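Local coordinates for protein fumarate lyase (PDB 3C8T) that belongs to the fumarate lyase family of elongated, largely helical proteins and assembles as four copies of the same chain, at residues Lys163-Leu168 against Asp437-Gly442; Gly45-Asp50 against Leu98-Thr103; Arg361-Ala366 against Leu388-Ala393; Val187-Gly192 against Ser226-Val231; Ile252-Met255 against Glu259-Glu262. All blocks are in the same frame, centred on the assembly; numbering follows the deposited sequence.

The five contacts spread along an elongated helical subunit, with interactions 2 and 3 near its two ends, about 81 Å apart between centres. Along the chain interaction 2 closes first; interaction 1 then opens, and its loop encloses interactions 4, 5 and 3 in that order. Helix 229-255 joins interactions 4 and 5: its start carries one and its end the other, about 47 Å apart between centres. Phe190 and Gly192 of interaction 4 pack on Ala102 and Thr103 of interaction 2, while Trp167 of interaction 1 packs on Ile252 of interaction 5. Interactions 1, 2, 4 and 5 reach the second subunit, so four of the five lie at subunit interfaces, interaction 5 also meeting the third.

Interaction 1 (Lys163-Leu168 against Asp437-Gly442); sequences KAAVWL and DNVLGG
This is a buried helix-to-helix contact between apolar side chains in which Ala165 and Leu168, early in the long helix 160-185, receive Val439 and Leu440 from the end of the last helix, 432-440. The evidence for close approach is the 6.4 Å between Ala165 CA and Val439 CA, consistent with the small side chain of Ala165: its CB lies 4.3 Å from Val439 CB. Val439 CG1, placed anti to the backbone N (chi1 176°), reaches past that methyl to rest 3.6 Å from the carbonyl Ala165 O. The same methyl meets Leu168 CD2 at 3.8 Å, the two side chains running past one another in opposite senses. Leu168 CD2 is shared, since Leu440 CD2 touches it at 3.9 Å with the two leucines nearly perpendicular. No hydrogen bond crosses the contact. Directly afterwards the chain leaves the helix at Gly441, which has positive phi and whose N bonds to Asp437 O at 2.9 Å. Ile222 of the second subunit packs on Ala165 and Val439. Helix 104-140 adds Arg131 against Leu168 and Ala135 against Leu440, while Trp167 turns to Leu248 on helix 229-255.

Interaction 2 (Gly45-Asp50 against Leu98-Thr103); sequences GIIPED and LHWGAT
Trp100 O accepts a hydrogen bond from Gln41 NE2, which ties its loop to helix 23-43, while the indole of the same residue meets Ile46 and Ile47 just beyond that helix. The helix ends in a Schellman motif with Gly45 as its C-prime residue at positive phi; Ile46 N reaches Gln41 O and Gly45 N reaches Ala42 O. Gln41 therefore serves both the helix end and the loop 98-103. Across the contact the interaction is CH-pi: Ile47 CG2 lies 4.0 Å from the centroid of the Trp100 five-membered ring and only 8° off its normal, hence over the face. Two torsions are consistent with this. Trp100 CG is anti to the backbone N (chi1 -175°), carrying the indole out toward the isoleucines, and the chi1 of 63° at Ile47 leaves CG2 anti to the carbonyl carbon, on the side of the ring. Arg379 of the second subunit also packs on Trp100, and its guanidinium donates to Leu98 O and His99 O, so the loop borders a subunit interface. Ile46 adds a second methyl at an oblique angle, its CG2 lying 4.0 Å from Trp100 NE1 and 4.1 Å from Trp100 CD1.

Interaction 3 (Arg361-Ala366 against Leu388-Ala393); sequences RGLIVA and LGCRRA
Leu363 and Cys390 adopt nearly the same first torsion, each placing its gamma atom anti to the carbonyl carbon (chi1 -73° and -71°), and the second torsion of Leu363 (chi2 148°, away from the usual staggered values) carries CD2 to the cysteine. That methyl lies 3.6 Å from Cys390 SG and equally 3.6 Å from Cys390 CB, so it sits beside the middle of the CB-SG bond. Ala366 CB comes nearer still to the sulfur, at 3.4 Å from Cys390 SG, a tight fit for a methyl group. Leu363 and Ile364 form a short 3-10 turn, with Ala366 N bonded to Leu363 O at 3.0 Å; the CB of Ala366 is directed at the cysteine, while Leu363 reaches it through CD2. This turn leads into helix 366-377, which is followed by helix 379-395, so the contact joins the approach to one helix with the body of the next in the small helical C-terminal region characteristic of the adenylosuccinate lyase type. Gly362 starts the turn with backbone angles that would press a side chain against the preceding carbonyl. One helical turn along from Cys390, Ala393 CB meets Leu363 CD2 at 4.2 Å. Leu400 and Val403 of helix 400-404 cover Cys390 and Ala393 respectively.

Interaction 4 (Val187-Gly192 against Ser226-Val231); sequences VVEFSG and SARDAV
Glu189 and Arg228 carry this buried contact, and its single ionic pair is a long salt bridge of 3.9 Å between Glu189 OE2 and Arg228 NH1. Val187-Gly192 lies in the connection between helices 160-185 and 204-215, and Arg228 is the N-cap residue of helix 229-255. The oxygen lies at the edge of the guanidinium, close to its plane, and the carboxylate and guanidinium planes differ by only 16°. The two groups are therefore oriented like a close ion pair but held apart. The backbones stand well apart, 11.2 Å separating the closest CA atoms, those of Glu189 and Ser226. Glu189 directs its CB toward the other segment and bends at chi2 (94°), whereas the CB of Arg228 points away and its chain curls back through bends at chi2 and chi3 (-74°) to deliver NH1.

The hydrogen bonds that fix these ends come from other residues. Glu189 OE1 accepts from Trp224 N, and Trp224 O takes Arg228 NH1; Arg228 also forms salt bridges with Asp109 through NH1 and with Glu321 through NH2. Asp229, next to Arg228, forms salt bridges with Arg173 and Arg177 of the second subunit.

Apolar packing across the segments is negligible; the loop instead anchors itself through Phe190, which packs on Val207 and Leu211 of helix 204-215, while Glu189 touches Asp106 of helix 104-140. With three carboxylates around one guanidinium, Arg228 would be expected to offset their negative charge, Glu189 contributing at longer range; its stronger bond is to Trp224 N, which probably sets its position.

Interaction 5 (Ile252-Met255 against Glu259-Glu262); sequences ISIM and ELGE
Met255 O, at the end of helix 229-255, is bonded by Glu262 N at 3.0 Å with an N-H...O angle of 152°, the donor tilted 23° from the carbonyl plane. This bond closes the loop by which the chain folds back on the helix end. Around it, Leu260 covers the terminal carbonyls: Leu260 CB lies 3.5 Å from Met255 O, and Leu260 CD2 lies 3.5 Å from Ile254 O and 4.3 Å from the methyl Ile254 CG2. The side chain of Met255 crosses that of Glu262 nearly at right angles, and a bend at chi3 (68°) brings the methyl Met255 CE into van der Waals contact with the carboxylate oxygen Glu262 OE1 at 3.4 Å and with Glu262 CB at 3.8 Å. Gly261 lies where the chain comes back to Met255, its positive phi favouring glycine. In the next shell, Arg149 forms a salt bridge to Glu262 OE2, which also accepts from Asn356 ND2; the same amide holds Leu260 O. Leu152 of the third subunit packs on Ile254, and Phe311 of the second subunit on Met255. This loop links helix 229-255 to strand 263-264, with Met146 of strand 145-150 and Met353 of helix 350-357 each packing against both Met255 and Glu262.

Interaction 1 (Lys163-Leu168 against Asp437-Gly442)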
# COMPACT_ATOMS: atom_id res chain seq x y z
N LYS A 163 15.24 16.07 -22.16
CA LYS A 163 14.13 15.53 -21.35
C LYS A 163 13.55 14.25 -21.92
O LYS A 163 13.31 13.31 -21.19
CB LYS A 163 12.98 16.55 -21.17
CG LYS A 163 13.30 17.68 -20.21
CD LYS A 163 12.00 18.48 -19.78
CE LYS A 163 10.95 17.60 -19.05
NZ LYS A 163 11.67 16.81 -17.99
N ALA A 164 13.25 14.24 -23.22
CA ALA A 164 12.72 13.03 -23.84
C ALA A 164 13.72 11.87 -23.77
O ALA A 164 13.31 10.71 -23.64
CB ALA A 164 12.28 13.30 -25.30
N ALA A 165 15.02 12.16 -23.84
CA ALA A 165 16.04 11.10 -23.79
C ALA A 165 16.10 10.44 -22.43
O ALA A 165 16.39 9.23 -22.34
CB ALA A 165 17.41 11.63 -24.17
N VAL A 166 15.87 11.24 -21.38
CA VAL A 166 15.82 10.76 -20.01
C VAL A 166 14.61 9.78 -19.85
O VAL A 166 14.77 8.67 -19.32
CB VAL A 166 15.75 11.95 -19.04
CG1 VAL A 166 15.19 11.53 -17.63
CG2 VAL A 166 17.12 12.61 -18.90
N TRP A 167 13.44 10.22 -20.31
CA TRP A 167 12.24 9.39 -20.30
C TRP A 167 12.52 8.10 -21.08
O TRP A 167 12.22 7.01 -20.62
CB TRP A 167 11.09 10.12 -21.00
CG TRP A 167 10.60 11.41 -20.36
CD1 TRP A 167 10.75 11.81 -19.05
CD2 TRP A 167 9.79 12.40 -20.98
NE1 TRP A 167 10.13 13.03 -18.84
CE2 TRP A 167 9.53 13.41 -20.01
CE3 TRP A 167 9.28 12.57 -22.28
CZ2 TRP A 167 8.77 14.54 -20.31
CZ3 TRP A 167 8.55 13.71 -22.57
CH2 TRP A 167 8.30 14.69 -21.58
N LEU A 168 13.10 8.23 -22.27
CA LEU A 168 13.43 7.10 -23.09
C LEU A 168 14.35 6.07 -22.38
O LEU A 168 14.16 4.85 -22.54
CB LEU A 168 14.09 7.60 -24.39
CG LEU A 168 14.61 6.56 -25.39
CD1 LEU A 168 13.50 5.48 -25.82
CD2 LEU A 168 15.27 7.24 -26.62
N ASP A 437 22.46 11.91 -27.96
CA ASP A 437 23.09 11.02 -28.96
C ASP A 437 23.46 9.66 -28.35
O ASP A 437 23.27 8.61 -28.94
CB ASP A 437 24.32 11.68 -29.57
CG ASP A 437 23.98 12.94 -30.40
OD1 ASP A 437 22.81 13.10 -30.88
OD2 ASP A 437 24.91 13.77 -30.56
N ASN A 438 23.99 9.71 -27.13
CA ASN A 438 24.33 8.53 -26.36
C ASN A 438 23.16 7.58 -26.12
O ASN A 438 23.26 6.37 -26.35
CB ASN A 438 24.89 8.96 -25.01
CG ASN A 438 25.62 7.84 -24.32
OD1 ASN A 438 26.74 7.49 -24.72
ND2 ASN A 438 24.99 7.23 -23.30
N VAL A 439 22.03 8.11 -25.67
CA VAL A 439 20.86 7.28 -25.46
C VAL A 439 20.30 6.73 -26.80
O VAL A 439 19.97 5.56 -26.92
CB VAL A 439 19.77 8.06 -24.66
CG1 VAL A 439 18.48 7.23 -24.51
CG2 VAL A 439 20.31 8.45 -23.34
N LEU A 440 20.18 7.60 -27.80
CA LEU A 440 19.69 7.17 -29.11
C LEU A 440 20.57 6.06 -29.73
O LEU A 440 20.05 5.11 -30.33
CB LEU A 440 19.55 8.37 -30.05
CG LEU A 440 18.41 9.35 -29.72
CD1 LEU A 440 18.44 10.54 -30.68
CD2 LEU A 440 17.04 8.69 -29.82
N GLY A 441 21.89 6.17 -29.54
CA GLY A 441 22.84 5.14 -29.94
C GLY A 441 22.65 4.66 -31.36
O GLY A 441 22.64 3.43 -31.63
N GLY A 442 22.46 5.62 -32.28
CA GLY A 442 22.31 5.28 -33.69
C GLY A 442 20.91 4.82 -34.07
O GLY A 442 20.74 4.04 -35.03

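Interaction 2 (Gly45-Asp50 against Leu98-Thr103)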
# COMPACT_ATOMS: atom_id res chain seq x y z
N GLY A 45 2.79 -43.33 -23.31
CA GLY A 45 2.06 -44.59 -23.11
C GLY A 45 1.24 -44.64 -21.83
O GLY A 45 1.02 -45.72 -21.27
N ILE A 46 0.78 -43.49 -21.35
CA ILE A 46 0.12 -43.47 -20.05
C ILE A 46 -1.38 -43.63 -20.19
O ILE A 46 -2.05 -44.19 -19.31
CB ILE A 46 0.55 -42.26 -19.18
CG1 ILE A 46 1.95 -42.53 -18.64
CG2 ILE A 46 -0.40 -42.04 -18.01
CD1 ILE A 46 2.67 -41.31 -18.22
N ILE A 47 -1.90 -43.14 -21.31
CA ILE A 47 -3.28 -43.35 -21.68
C ILE A 47 -3.21 -43.90 -23.11
O ILE A 47 -2.19 -43.68 -23.76
CB ILE A 47 -4.14 -42.05 -21.59
CG1 ILE A 47 -3.65 -40.99 -22.59
CG2 ILE A 47 -4.18 -41.50 -20.14
CD1 ILE A 47 -4.73 -39.99 -22.95
N PRO A 48 -4.24 -44.65 -23.58
CA PRO A 48 -4.36 -45.10 -24.98
C PRO A 48 -4.25 -44.00 -26.03
O PRO A 48 -4.82 -42.92 -25.87
CB PRO A 48 -5.78 -45.69 -25.06
CG PRO A 48 -6.40 -45.51 -23.70
CD PRO A 48 -5.32 -45.22 -22.73
N GLU A 49 -3.57 -44.32 -27.13
CA GLU A 49 -3.39 -43.40 -28.24
C GLU A 49 -4.69 -42.95 -28.88
O GLU A 49 -4.77 -41.82 -29.32
CB GLU A 49 -2.45 -43.99 -29.30
CG GLU A 49 -0.98 -43.82 -28.98
CD GLU A 49 -0.08 -44.53 -29.99
OE1 GLU A 49 0.04 -45.78 -29.93
OE2 GLU A 49 0.53 -43.84 -30.83
N ASP A 50 -5.70 -43.82 -28.93
CA ASP A 50 -7.01 -43.44 -29.50
C ASP A 50 -7.84 -42.59 -28.54
O ASP A 50 -8.73 -41.84 -28.95
CB ASP A 50 -7.82 -44.65 -29.95
CG ASP A 50 -7.48 -45.92 -29.16
OD1 ASP A 50 -7.88 -46.05 -27.97
OD2 ASP A 50 -6.81 -46.80 -29.75
N LEU A 98 -9.59 -37.75 -19.75
CA LEU A 98 -9.35 -36.33 -19.58
C LEU A 98 -8.88 -36.06 -18.15
O LEU A 98 -9.22 -36.83 -17.23
CB LEU A 98 -10.64 -35.57 -19.85
CG LEU A 98 -10.98 -34.59 -20.99
CD1 LEU A 98 -9.91 -34.34 -22.02
CD2 LEU A 98 -12.30 -34.96 -21.63
N HIS A 99 -8.10 -34.99 -17.97
CA HIS A 99 -7.73 -34.53 -16.64
C HIS A 99 -7.20 -35.72 -15.87
O HIS A 99 -7.70 -36.03 -14.79
CB HIS A 99 -8.97 -33.94 -15.95
CG HIS A 99 -8.68 -33.10 -14.75
ND1 HIS A 99 -8.41 -31.75 -14.84
CD2 HIS A 99 -8.70 -33.40 -13.43
CE1 HIS A 99 -8.25 -31.25 -13.62
NE2 HIS A 99 -8.42 -32.23 -12.75
N TRP A 100 -6.22 -36.42 -16.42
CA TRP A 100 -5.75 -37.66 -15.80
C TRP A 100 -4.54 -37.30 -14.97
O TRP A 100 -3.50 -36.94 -15.52
CB TRP A 100 -5.36 -38.64 -16.90
CG TRP A 100 -4.96 -40.03 -16.49
CD1 TRP A 100 -3.69 -40.47 -16.16
CD2 TRP A 100 -5.81 -41.17 -16.41
NE1 TRP A 100 -3.72 -41.82 -15.86
CE2 TRP A 100 -5.01 -42.27 -16.01
CE3 TRP A 100 -7.18 -41.37 -16.63
CZ2 TRP A 100 -5.53 -43.56 -15.84
CZ3 TRP A 100 -7.70 -42.65 -16.45
CH2 TRP A 100 -6.87 -43.74 -16.07
N GLY A 101 -4.70 -37.35 -13.65
CA GLY A 101 -3.62 -37.02 -12.73
C GLY A 101 -3.48 -35.53 -12.44
O GLY A 101 -2.67 -35.16 -11.60
N ALA A 102 -4.27 -34.70 -13.13
CA ALA A 102 -4.34 -33.25 -12.93
C ALA A 102 -5.15 -32.82 -11.70
O ALA A 102 -6.09 -33.49 -11.31
CB ALA A 102 -4.95 -32.59 -14.19
N THR A 103 -4.77 -31.68 -11.11
CA THR A 103 -5.63 -30.96 -10.19
C THR A 103 -6.08 -29.63 -10.86
O THR A 103 -5.51 -29.17 -11.88
CB THR A 103 -4.96 -30.71 -8.80
OG1 THR A 103 -5.94 -30.23 -7.86
CG2 THR A 103 -3.83 -29.65 -8.88

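Interaction 3 (Arg361-Ala366 against Leu388-Ala393)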
# COMPACT_ATOMS: atom_id res chain seq x y z
N ARG A 361 15.82 36.47 -17.24
CA ARG A 361 16.67 37.49 -17.85
C ARG A 361 18.15 37.27 -17.53
O ARG A 361 18.87 38.22 -17.15
CB ARG A 361 16.20 38.89 -17.46
CG ARG A 361 14.69 39.10 -17.73
CD ARG A 361 14.25 40.57 -17.64
NE ARG A 361 15.02 41.44 -18.54
CZ ARG A 361 15.03 42.77 -18.44
NH1 ARG A 361 14.30 43.36 -17.48
NH2 ARG A 361 15.75 43.51 -19.28
N GLY A 362 18.58 36.01 -17.68
CA GLY A 362 19.97 35.64 -17.57
C GLY A 362 20.32 35.06 -16.22
O GLY A 362 21.36 34.44 -16.05
N LEU A 363 19.46 35.24 -15.23
CA LEU A 363 19.73 34.70 -13.90
C LEU A 363 19.96 33.18 -13.96
O LEU A 363 20.84 32.66 -13.30
CB LEU A 363 18.61 35.07 -12.92
CG LEU A 363 18.69 36.57 -12.54
CD1 LEU A 363 17.31 37.19 -12.27
CD2 LEU A 363 19.58 36.77 -11.33
N ILE A 364 19.21 32.50 -14.82
CA ILE A 364 19.31 31.05 -15.00
C ILE A 364 20.71 30.57 -15.44
O ILE A 364 20.99 29.37 -15.36
CB ILE A 364 18.20 30.52 -15.99
CG1 ILE A 364 17.94 29.00 -15.81
CG2 ILE A 364 18.51 30.92 -17.45
CD1 ILE A 364 16.87 28.48 -16.72
N VAL A 365 21.55 31.49 -15.93
CA VAL A 365 22.94 31.21 -16.33
C VAL A 365 23.99 32.05 -15.53
O VAL A 365 25.15 32.21 -15.95
CB VAL A 365 23.16 31.27 -17.89
CG1 VAL A 365 22.41 30.10 -18.58
CG2 VAL A 365 22.75 32.64 -18.51
N ALA A 366 23.60 32.52 -14.35
CA ALA A 366 24.58 33.06 -13.39
C ALA A 366 25.82 32.16 -13.29
O ALA A 366 26.96 32.65 -13.33
CB ALA A 366 23.95 33.24 -12.03
N LEU A 388 25.90 38.48 -5.69
CA LEU A 388 25.62 39.90 -5.49
C LEU A 388 25.00 40.56 -6.73
O LEU A 388 24.02 41.32 -6.61
CB LEU A 388 26.92 40.63 -5.09
CG LEU A 388 26.86 42.13 -4.76
CD1 LEU A 388 25.86 42.44 -3.64
CD2 LEU A 388 28.23 42.71 -4.42
N GLY A 389 25.56 40.29 -7.90
CA GLY A 389 24.96 40.75 -9.16
C GLY A 389 23.53 40.23 -9.31
O GLY A 389 22.65 40.96 -9.74
N CYS A 390 23.31 38.96 -8.94
CA CYS A 390 22.00 38.32 -8.99
C CYS A 390 20.99 38.91 -8.00
O CYS A 390 19.82 39.12 -8.36
CB CYS A 390 22.11 36.81 -8.78
SG CYS A 390 22.85 35.88 -10.15
N ARG A 391 21.41 39.15 -6.74
CA ARG A 391 20.52 39.79 -5.77
C ARG A 391 20.05 41.16 -6.27
O ARG A 391 18.88 41.51 -6.13
CB ARG A 391 21.15 39.93 -4.37
CG ARG A 391 21.66 38.62 -3.76
CD ARG A 391 21.96 38.72 -2.25
NE ARG A 391 20.74 38.57 -1.45
CZ ARG A 391 20.67 37.94 -0.26
NH1 ARG A 391 21.76 37.40 0.28
NH2 ARG A 391 19.51 37.86 0.40
N ARG A 392 20.96 41.91 -6.88
CA ARG A 392 20.63 43.25 -7.38
C ARG A 392 19.75 43.23 -8.62
O ARG A 392 18.91 44.11 -8.77
CB ARG A 392 21.88 44.08 -7.68
CG ARG A 392 22.69 44.44 -6.46
CD ARG A 392 24.07 44.94 -6.88
NE ARG A 392 24.83 45.33 -5.71
CZ ARG A 392 26.09 45.77 -5.73
NH1 ARG A 392 26.76 45.88 -6.88
NH2 ARG A 392 26.68 46.10 -4.58
N ALA A 393 19.96 42.27 -9.51
CA ALA A 393 19.11 42.13 -10.69
C ALA A 393 17.64 41.88 -10.26
O ALA A 393 16.71 42.52 -10.78
CB ALA A 393 19.62 41.01 -11.58

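Interaction 4 (Val187-Gly192 against Ser226-Val231)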
# COMPACT_ATOMS: atom_id res chain seq x y z
N VAL A 187 6.33 -20.92 -17.48
CA VAL A 187 6.58 -22.32 -17.20
C VAL A 187 5.25 -22.97 -16.94
O VAL A 187 4.31 -22.32 -16.49
CB VAL A 187 7.55 -22.57 -15.97
CG1 VAL A 187 8.97 -22.16 -16.28
CG2 VAL A 187 7.07 -21.90 -14.71
N VAL A 188 5.18 -24.26 -17.25
CA VAL A 188 3.97 -25.06 -17.07
C VAL A 188 3.69 -25.24 -15.59
O VAL A 188 4.63 -25.24 -14.76
CB VAL A 188 4.16 -26.46 -17.80
CG1 VAL A 188 4.93 -27.52 -16.92
CG2 VAL A 188 2.85 -27.01 -18.24
N GLU A 189 2.42 -25.38 -15.23
CA GLU A 189 2.12 -25.96 -13.91
C GLU A 189 1.42 -27.32 -14.09
O GLU A 189 0.30 -27.37 -14.61
CB GLU A 189 1.24 -25.06 -13.06
CG GLU A 189 0.98 -25.66 -11.68
CD GLU A 189 1.97 -25.16 -10.65
OE1 GLU A 189 2.94 -25.89 -10.41
OE2 GLU A 189 1.79 -24.05 -10.10
N PHE A 190 2.09 -28.41 -13.69
CA PHE A 190 1.42 -29.71 -13.65
C PHE A 190 2.00 -30.57 -12.54
O PHE A 190 3.09 -31.18 -12.69
CB PHE A 190 1.49 -30.44 -15.00
CG PHE A 190 0.73 -31.73 -15.01
CD1 PHE A 190 -0.66 -31.73 -15.00
CD2 PHE A 190 1.42 -32.95 -14.98
CE1 PHE A 190 -1.37 -32.92 -14.98
CE2 PHE A 190 0.75 -34.14 -14.94
CZ PHE A 190 -0.65 -34.16 -14.94
N SER A 191 1.31 -30.58 -11.40
CA SER A 191 1.84 -31.28 -10.23
C SER A 191 0.80 -32.00 -9.39
O SER A 191 1.14 -32.65 -8.42
CB SER A 191 2.64 -30.34 -9.32
OG SER A 191 3.86 -29.95 -9.93
N GLY A 192 -0.47 -31.89 -9.75
CA GLY A 192 -1.48 -32.63 -9.05
C GLY A 192 -1.82 -32.07 -7.68
O GLY A 192 -1.27 -31.05 -7.24
N SER A 226 2.35 -22.98 -4.61
CA SER A 226 2.52 -22.08 -3.46
C SER A 226 3.82 -21.25 -3.46
O SER A 226 4.11 -20.58 -2.47
CB SER A 226 2.40 -22.87 -2.16
OG SER A 226 3.52 -23.71 -2.01
N ALA A 227 4.57 -21.29 -4.56
CA ALA A 227 5.78 -20.47 -4.79
C ALA A 227 5.50 -19.48 -5.93
O ALA A 227 5.74 -19.77 -7.12
CB ALA A 227 7.01 -21.39 -5.13
N ARG A 228 4.99 -18.30 -5.57
CA ARG A 228 4.32 -17.39 -6.53
C ARG A 228 5.20 -16.22 -7.01
O ARG A 228 4.67 -15.23 -7.53
CB ARG A 228 3.01 -16.83 -5.89
CG ARG A 228 2.07 -17.92 -5.28
CD ARG A 228 1.73 -19.04 -6.30
NE ARG A 228 0.79 -18.62 -7.34
CZ ARG A 228 0.32 -19.41 -8.30
NH1 ARG A 228 0.75 -20.69 -8.40
NH2 ARG A 228 -0.59 -18.94 -9.16
N ASP A 229 6.51 -16.33 -6.80
CA ASP A 229 7.42 -15.22 -7.03
C ASP A 229 7.55 -14.81 -8.50
O ASP A 229 7.77 -13.64 -8.80
CB ASP A 229 8.81 -15.52 -6.44
CG ASP A 229 9.36 -16.88 -6.89
OD1 ASP A 229 8.84 -17.93 -6.46
OD2 ASP A 229 10.32 -16.91 -7.68
N ALA A 230 7.44 -15.77 -9.42
CA ALA A 230 7.56 -15.41 -10.82
C ALA A 230 6.34 -14.67 -11.30
O ALA A 230 6.44 -13.78 -12.18
CB ALA A 230 7.83 -16.62 -11.67
N VAL A 231 5.18 -14.99 -10.72
CA VAL A 231 3.97 -14.21 -11.05
C VAL A 231 3.98 -12.83 -10.37
O VAL A 231 3.64 -11.82 -11.01
CB VAL A 231 2.66 -14.97 -10.66
CG1 VAL A 231 1.41 -14.10 -11.03
CG2 VAL A 231 2.62 -16.40 -11.30

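Interaction 5 (Ile252-Met255 against Glu259-Glu262)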
# COMPACT_ATOMS: atom_id res chain seq x y z
N ILE A 252 4.63 16.46 -18.41
CA ILE A 252 3.76 17.02 -19.45
C ILE A 252 2.57 17.83 -18.89
O ILE A 252 2.35 18.95 -19.31
CB ILE A 252 3.29 15.94 -20.46
CG1 ILE A 252 4.51 15.49 -21.31
CG2 ILE A 252 2.11 16.45 -21.34
CD1 ILE A 252 4.44 14.06 -21.78
N SER A 253 1.85 17.28 -17.91
CA SER A 253 0.68 18.01 -17.38
C SER A 253 1.10 19.32 -16.72
O SER A 253 0.37 20.31 -16.79
CB SER A 253 -0.19 17.14 -16.47
OG SER A 253 0.49 16.82 -15.31
N ILE A 254 2.28 19.35 -16.11
CA ILE A 254 2.78 20.59 -15.50
C ILE A 254 3.27 21.55 -16.61
O ILE A 254 3.02 22.74 -16.56
CB ILE A 254 3.85 20.33 -14.46
CG1 ILE A 254 3.28 19.53 -13.26
CG2 ILE A 254 4.53 21.71 -14.09
CD1 ILE A 254 4.36 19.08 -12.17
N MET A 255 3.89 21.03 -17.66
CA MET A 255 4.25 21.92 -18.77
C MET A 255 2.99 22.50 -19.50
O MET A 255 3.10 23.49 -20.23
CB MET A 255 5.22 21.20 -19.74
CG MET A 255 6.66 20.94 -19.20
SD MET A 255 7.58 19.77 -20.28
CE MET A 255 7.76 20.75 -21.69
N GLU A 259 0.57 29.34 -17.44
CA GLU A 259 1.75 30.17 -17.44
C GLU A 259 2.97 29.52 -18.09
O GLU A 259 3.93 30.23 -18.36
CB GLU A 259 2.10 30.59 -16.00
CG GLU A 259 1.02 31.45 -15.29
CD GLU A 259 -0.01 30.61 -14.48
OE1 GLU A 259 -0.09 29.36 -14.69
OE2 GLU A 259 -0.73 31.19 -13.62
N LEU A 260 2.98 28.19 -18.28
CA LEU A 260 4.08 27.51 -18.97
C LEU A 260 3.78 27.35 -20.45
O LEU A 260 4.47 27.96 -21.28
CB LEU A 260 4.45 26.15 -18.32
CG LEU A 260 5.42 26.23 -17.15
CD1 LEU A 260 4.76 27.03 -15.97
CD2 LEU A 260 5.83 24.83 -16.67
N GLY A 261 2.78 26.52 -20.77
CA GLY A 261 2.26 26.35 -22.12
C GLY A 261 3.28 25.82 -23.09
O GLY A 261 3.23 26.14 -24.29
N GLU A 262 4.18 24.97 -22.61
CA GLU A 262 5.31 24.50 -23.39
C GLU A 262 5.01 23.31 -24.30
O GLU A 262 5.76 23.07 -25.24
CB GLU A 262 6.50 24.20 -22.49
CG GLU A 262 7.07 25.44 -21.88
CD GLU A 262 8.17 25.15 -20.88
OE1 GLU A 262 8.38 23.95 -20.57
OE2 GLU A 262 8.80 26.13 -20.41